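Local coordinates for protein Ras-3 from Cryphonectria parasitica (Cryphonectria parasitica, PDB 4KU4) that belongs to the Ras family of P-loop proteins and holds guanosine-5'-diphosphate and magnesium ions in this model, at residues A[31-34]-A[39-42]; A[62-67]-A[185-190]. All blocks are in the same frame, centred on the assembly; numbering follows the deposited sequence.

Contact 1 ties helix 27-35 to the loop that follows it. Contact 2 sets helix 182-196 against strand 60-67. Their centres lie 15 Å apart, and helix 27-35 joins them. The faces of this helix differ: Val32 and Asn33 serve contact 1, while Thr31 and Leu34 reach contact 2. Leu34 CD2 packs 3.3 Å from Phe186 CG, a very close approach, and 3.4 Å from Ile66 CD1. Thr31 CG2 lies 3.7 Å from Ile66 CG2. Contact 1 is nearer the nucleotide: the side chain of Val32 is about 7 Å from guanosine-5'-diphosphate, against about 10 Å for that of Phe186. The side chain of Val32 is also about 8 Å from a magnesium ion.

Contact 1: residues A[31-34]-A[39-42]; sequences TVNL and FSET
Val32 sends CG1 toward Ser40 by turning it opposite the backbone N, chi1 168°, and Ser40 places OG opposite its own N in the same way. The two side chains then do different work. Val32 CG1 pushes against the backbone of the loop. It sits 3.3 Å from Ser40 O and 3.4 Å from Ser40 CA. The carbon pair is closer than usual van der Waals contact, so the packing is tight here. Val32 CG1 also approaches Phe39 O at 4.0 Å. A single methyl thus lies beside two successive loop carbonyls.

Ser40 OG reaches past the valine to the next residue of the helix and lies 4.1 Å from Asn33 CA. No direct hydrogen bond crosses between the segments. A water takes a hydrogen bond from Asn33 ND2, at 3.0 Å. The same water lies 2.4 Å from Ser40 OG, which is shorter than a normal hydrogen bond, so this half of the bridge is doubtful.

The loop folds into a type I beta turn over residues 39-42, with Ser40 and Glu41 at its central positions. Thr42 N closes it on Phe39 O at 3.0 Å. The CB atoms of Phe39, Glu41 and Thr42 point away from the helix. Ser40 carries most of the loop's contact, with Phe39 O beside it.

In a Ras-family protein the loop between the first helix and the second strand contains the first switch region, and 39-42 probably lies at or near its start. Val32 and Thr31 also touch Tyr51 of strand 50-57. Asn33 touches Val182 at the start of helix 182-196, so helix 27-35 touches the loop, strand 50-57 and helix 182-196, the last of the chain.

Contact 2: residues A[62-67]-A[185-190]; sequences SHLEIL and AFFSVV
Ala185 O takes two bonds from Ser188, one turn along the helix that carries Phe186, Phe187 and Val190 to the strand. Ser188 OG donates to Ala185 O at 2.6 Å, tilted 23° from the carbonyl plane. Ser188 N adds a weak bond to Ala185 O at 3.3 Å. The serine hydroxyl is therefore tied back to its own helix, on a side that does not face the strand.

The contact itself is apolar and buried. Leu64, at the middle of the strand segment, divides its two methyls between two helix residues. Leu64 CD1 comes to the edge of the Phe187 ring, near its plane, at 3.8 Å from CE1. Leu64 CD2 meets Val190 CG2 at 3.9 Å. The leucine CG lies opposite its carbonyl carbon, chi1 -45°, and from there the methyls fork toward the two partners. The Phe187 side chain starts off to one side, and the ring still brings CE1 up to the leucine.

This is a helix packed on one face of the mixed sheet of the Ras-type P-loop fold. Helix 182-196 is the last of the chain and runs across strand 60-67. The segment axes come within 11.1 Å of each other and cross at 112°. Side chains make all the contacts between the two segments.

Two residues further along the strand, Ile66 directs CG2 at Phe186 CE1, 4.1 Å away. The two side chains meet at about a right angle, and the methyl approaches the ring obliquely. Ile66 and Phe186 both also touch Met19 of strand 15-20. At the other end of the segment, Ser62 OG bonds to Ile60 O and takes a weak bond from Arg194 NH2, further along the same helix.

Contact 1: residues A[31-34]-A[39-42]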
loop_
_atom_site.group_PDB
_atom_site.type_symbol
_atom_site.label_atom_id
_atom_site.label_comp_id
_atom_site.label_asym_id
_atom_site.label_seq_id
_atom_site.Cartn_x
_atom_site.Cartn_y
_atom_site.Cartn_z
ATOM N N THR A 31 -2.441 7.717 2.868
ATOM C CA THR A 31 -3.819 7.361 3.183
ATOM C C THR A 31 -4.694 8.604 3.336
ATOM O O THR A 31 -5.834 8.621 2.895
ATOM C CB THR A 31 -3.906 6.528 4.477
ATOM O OG1 THR A 31 -2.998 5.417 4.416
ATOM C CG2 THR A 31 -5.309 5.993 4.666
ATOM N N VAL A 32 -4.158 9.628 3.989
ATOM C CA VAL A 32 -4.866 10.892 4.199
ATOM C C VAL A 32 -5.069 11.612 2.860
ATOM O O VAL A 32 -6.128 12.177 2.588
ATOM C CB VAL A 32 -4.077 11.775 5.206
ATOM C CG1 VAL A 32 -4.609 13.185 5.227
ATOM C CG2 VAL A 32 -4.122 11.156 6.596
ATOM N N ASN A 33 -4.059 11.553 2.006
ATOM C CA ASN A 33 -4.184 12.084 0.650
ATOM C C ASN A 33 -5.252 11.352 -0.157
ATOM O O ASN A 33 -6.156 11.980 -0.707
ATOM C CB ASN A 33 -2.831 12.070 -0.074
ATOM C CG ASN A 33 -2.903 12.695 -1.462
ATOM O OD1 ASN A 33 -3.113 12.001 -2.471
ATOM N ND2 ASN A 33 -2.729 14.011 -1.522
ATOM N N LEU A 34 -5.154 10.024 -0.217
ATOM C CA LEU A 34 -6.098 9.217 -0.954
ATOM C C LEU A 34 -7.541 9.493 -0.550
ATOM O O LEU A 34 -8.405 9.616 -1.405
ATOM C CB LEU A 34 -5.803 7.739 -0.764
ATOM C CG LEU A 34 -6.835 6.804 -1.382
ATOM C CD1 LEU A 34 -6.639 6.737 -2.900
ATOM C CD2 LEU A 34 -6.714 5.436 -0.747
ATOM N N PHE A 39 -7.677 17.698 6.898
ATOM C CA PHE A 39 -6.366 18.308 7.060
ATOM C C PHE A 39 -5.376 17.435 6.312
ATOM O O PHE A 39 -4.458 16.853 6.888
ATOM C CB PHE A 39 -6.022 18.447 8.539
ATOM C CG PHE A 39 -6.998 19.299 9.307
ATOM C CD1 PHE A 39 -7.151 20.640 8.997
ATOM C CD2 PHE A 39 -7.739 18.763 10.351
ATOM C CE1 PHE A 39 -8.041 21.439 9.700
ATOM C CE2 PHE A 39 -8.627 19.556 11.067
ATOM C CZ PHE A 39 -8.773 20.896 10.740
ATOM N N SER A 40 -5.601 17.345 5.006
ATOM C CA SER A 40 -4.890 16.431 4.126
ATOM C C SER A 40 -3.382 16.521 4.279
ATOM O O SER A 40 -2.668 15.543 4.087
ATOM C CB SER A 40 -5.279 16.717 2.673
ATOM O OG SER A 40 -4.421 16.040 1.774
ATOM N N GLU A 41 -2.900 17.697 4.640
ATOM C CA GLU A 41 -1.470 17.926 4.657
ATOM C C GLU A 41 -0.831 17.595 6.000
ATOM O O GLU A 41 0.359 17.286 6.054
ATOM C CB GLU A 41 -1.159 19.367 4.258
ATOM C CG GLU A 41 -1.488 19.676 2.803
ATOM C CD GLU A 41 -1.141 21.092 2.412
ATOM O OE2 GLU A 41 -1.822 21.639 1.516
ATOM N N THR A 42 -1.611 17.642 7.078
ATOM C CA THR A 42 -1.010 17.512 8.409
ATOM C C THR A 42 -1.582 16.420 9.312
ATOM O O THR A 42 -0.963 16.090 10.326
ATOM C CB THR A 42 -1.065 18.835 9.213
ATOM O OG1 THR A 42 -2.428 19.254 9.361
ATOM C CG2 THR A 42 -0.237 19.938 8.545
HETATM O O HOH W 1 -2.162 15.584 0.944
#

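Contact 2: residues A[62-67]-A[185-190]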
loop_
_atom_site.group_PDB
_atom_site.type_symbol
_atom_site.label_atom_id
_atom_site.label_comp_id
_atom_site.label_asym_id
_atom_site.label_seq_id
_atom_site.Cartn_x
_atom_site.Cartn_y
_atom_site.Cartn_z
ATOM N N SER A 62 -16.842 1.409 -5.438
ATOM C CA SER A 62 -16.068 0.681 -4.432
ATOM C C SER A 62 -15.952 1.524 -3.169
ATOM O O SER A 62 -16.033 2.751 -3.220
ATOM C CB SER A 62 -14.670 0.357 -4.958
ATOM O OG SER A 62 -14.732 -0.156 -6.282
ATOM N N HIS A 63 -15.761 0.860 -2.036
ATOM C CA HIS A 63 -15.591 1.549 -0.759
ATOM C C HIS A 63 -14.414 0.892 -0.051
ATOM O O HIS A 63 -14.529 -0.201 0.479
ATOM C CB HIS A 63 -16.874 1.458 0.076
ATOM C CG HIS A 63 -16.915 2.406 1.244
ATOM N ND1 HIS A 63 -18.049 2.603 1.998
ATOM C CD2 HIS A 63 -15.960 3.205 1.778
ATOM C CE1 HIS A 63 -17.795 3.492 2.947
ATOM N NE2 HIS A 63 -16.539 3.872 2.833
ATOM N N LEU A 64 -13.275 1.565 -0.084
ATOM C CA LEU A 64 -12.043 1.022 0.457
ATOM C C LEU A 64 -11.944 1.393 1.932
ATOM O O LEU A 64 -12.212 2.528 2.313
ATOM C CB LEU A 64 -10.848 1.586 -0.303
ATOM C CG LEU A 64 -10.947 1.617 -1.834
ATOM C CD1 LEU A 64 -9.672 2.178 -2.487
ATOM C CD2 LEU A 64 -11.253 0.220 -2.361
ATOM N N GLU A 65 -11.583 0.420 2.762
ATOM C CA GLU A 65 -11.277 0.682 4.159
ATOM C C GLU A 65 -9.786 0.417 4.312
ATOM O O GLU A 65 -9.316 -0.695 4.077
ATOM C CB GLU A 65 -12.100 -0.228 5.079
ATOM C CG GLU A 65 -11.932 0.053 6.571
ATOM C CD GLU A 65 -13.079 -0.519 7.374
ATOM O OE1 GLU A 65 -13.840 0.273 7.972
ATOM O OE2 GLU A 65 -13.238 -1.759 7.385
ATOM N N ILE A 66 -9.039 1.448 4.689
ATOM C CA ILE A 66 -7.583 1.333 4.720
ATOM C C ILE A 66 -7.081 1.396 6.152
ATOM O O ILE A 66 -7.273 2.392 6.846
ATOM C CB ILE A 66 -6.923 2.447 3.874
ATOM C CG1 ILE A 66 -7.376 2.337 2.420
ATOM C CG2 ILE A 66 -5.410 2.351 3.928
ATOM C CD1 ILE A 66 -7.882 3.621 1.867
ATOM N N LEU A 67 -6.448 0.310 6.581
ATOM C CA LEU A 67 -5.798 0.248 7.879
ATOM C C LEU A 67 -4.407 0.885 7.851
ATOM O O LEU A 67 -3.475 0.352 7.259
ATOM C CB LEU A 67 -5.713 -1.206 8.354
ATOM C CG LEU A 67 -5.204 -1.369 9.784
ATOM C CD1 LEU A 67 -6.212 -0.849 10.786
ATOM C CD2 LEU A 67 -4.863 -2.825 10.063
ATOM N N ALA A 185 -1.871 3.871 -7.201
ATOM C CA ALA A 185 -1.233 2.916 -6.306
ATOM C C ALA A 185 -2.269 2.084 -5.550
ATOM O O ALA A 185 -2.226 0.855 -5.592
ATOM C CB ALA A 185 -0.337 3.630 -5.351
ATOM N N PHE A 186 -3.186 2.751 -4.849
ATOM C CA PHE A 186 -4.221 2.047 -4.092
ATOM C C PHE A 186 -5.161 1.241 -4.983
ATOM O O PHE A 186 -5.517 0.109 -4.650
ATOM C CB PHE A 186 -5.058 3.021 -3.253
ATOM C CG PHE A 186 -4.364 3.520 -2.019
ATOM C CD1 PHE A 186 -4.440 2.803 -0.832
ATOM C CD2 PHE A 186 -3.665 4.721 -2.025
ATOM C CE1 PHE A 186 -3.818 3.251 0.307
ATOM C CE2 PHE A 186 -3.044 5.175 -0.871
ATOM C CZ PHE A 186 -3.120 4.431 0.295
ATOM N N PHE A 187 -5.593 1.825 -6.101
ATOM C CA PHE A 187 -6.539 1.121 -6.953
ATOM C C PHE A 187 -5.894 -0.084 -7.647
ATOM O O PHE A 187 -6.589 -0.993 -8.087
ATOM C CB PHE A 187 -7.139 2.058 -8.007
ATOM C CG PHE A 187 -7.935 3.195 -7.443
ATOM C CD1 PHE A 187 -8.203 3.293 -6.086
ATOM C CD2 PHE A 187 -8.426 4.173 -8.285
ATOM C CE1 PHE A 187 -8.943 4.349 -5.580
ATOM C CE2 PHE A 187 -9.166 5.231 -7.789
ATOM C CZ PHE A 187 -9.429 5.315 -6.434
ATOM N N SER A 188 -4.569 -0.097 -7.731
ATOM C CA SER A 188 -3.880 -1.163 -8.446
ATOM C C SER A 188 -4.192 -2.542 -7.882
ATOM O O SER A 188 -4.317 -3.508 -8.632
ATOM C CB SER A 188 -2.361 -0.920 -8.502
ATOM O OG SER A 188 -1.746 -1.075 -7.227
ATOM N N VAL A 189 -4.327 -2.643 -6.563
ATOM C CA VAL A 189 -4.550 -3.957 -5.973
ATOM C C VAL A 189 -6.000 -4.390 -6.117
ATOM O O VAL A 189 -6.298 -5.584 -6.202
ATOM C CB VAL A 189 -4.092 -4.023 -4.511
ATOM C CG1 VAL A 189 -2.560 -4.156 -4.449
ATOM C CG2 VAL A 189 -4.570 -2.817 -3.731
ATOM N N VAL A 190 -6.906 -3.422 -6.160
ATOM C CA VAL A 190 -8.297 -3.733 -6.462
ATOM C C VAL A 190 -8.413 -4.233 -7.902
ATOM O O VAL A 190 -9.089 -5.229 -8.171
ATOM C CB VAL A 190 -9.211 -2.505 -6.298
ATOM C CG1 VAL A 190 -10.637 -2.845 -6.789
ATOM C CG2 VAL A 190 -9.198 -2.017 -4.832
#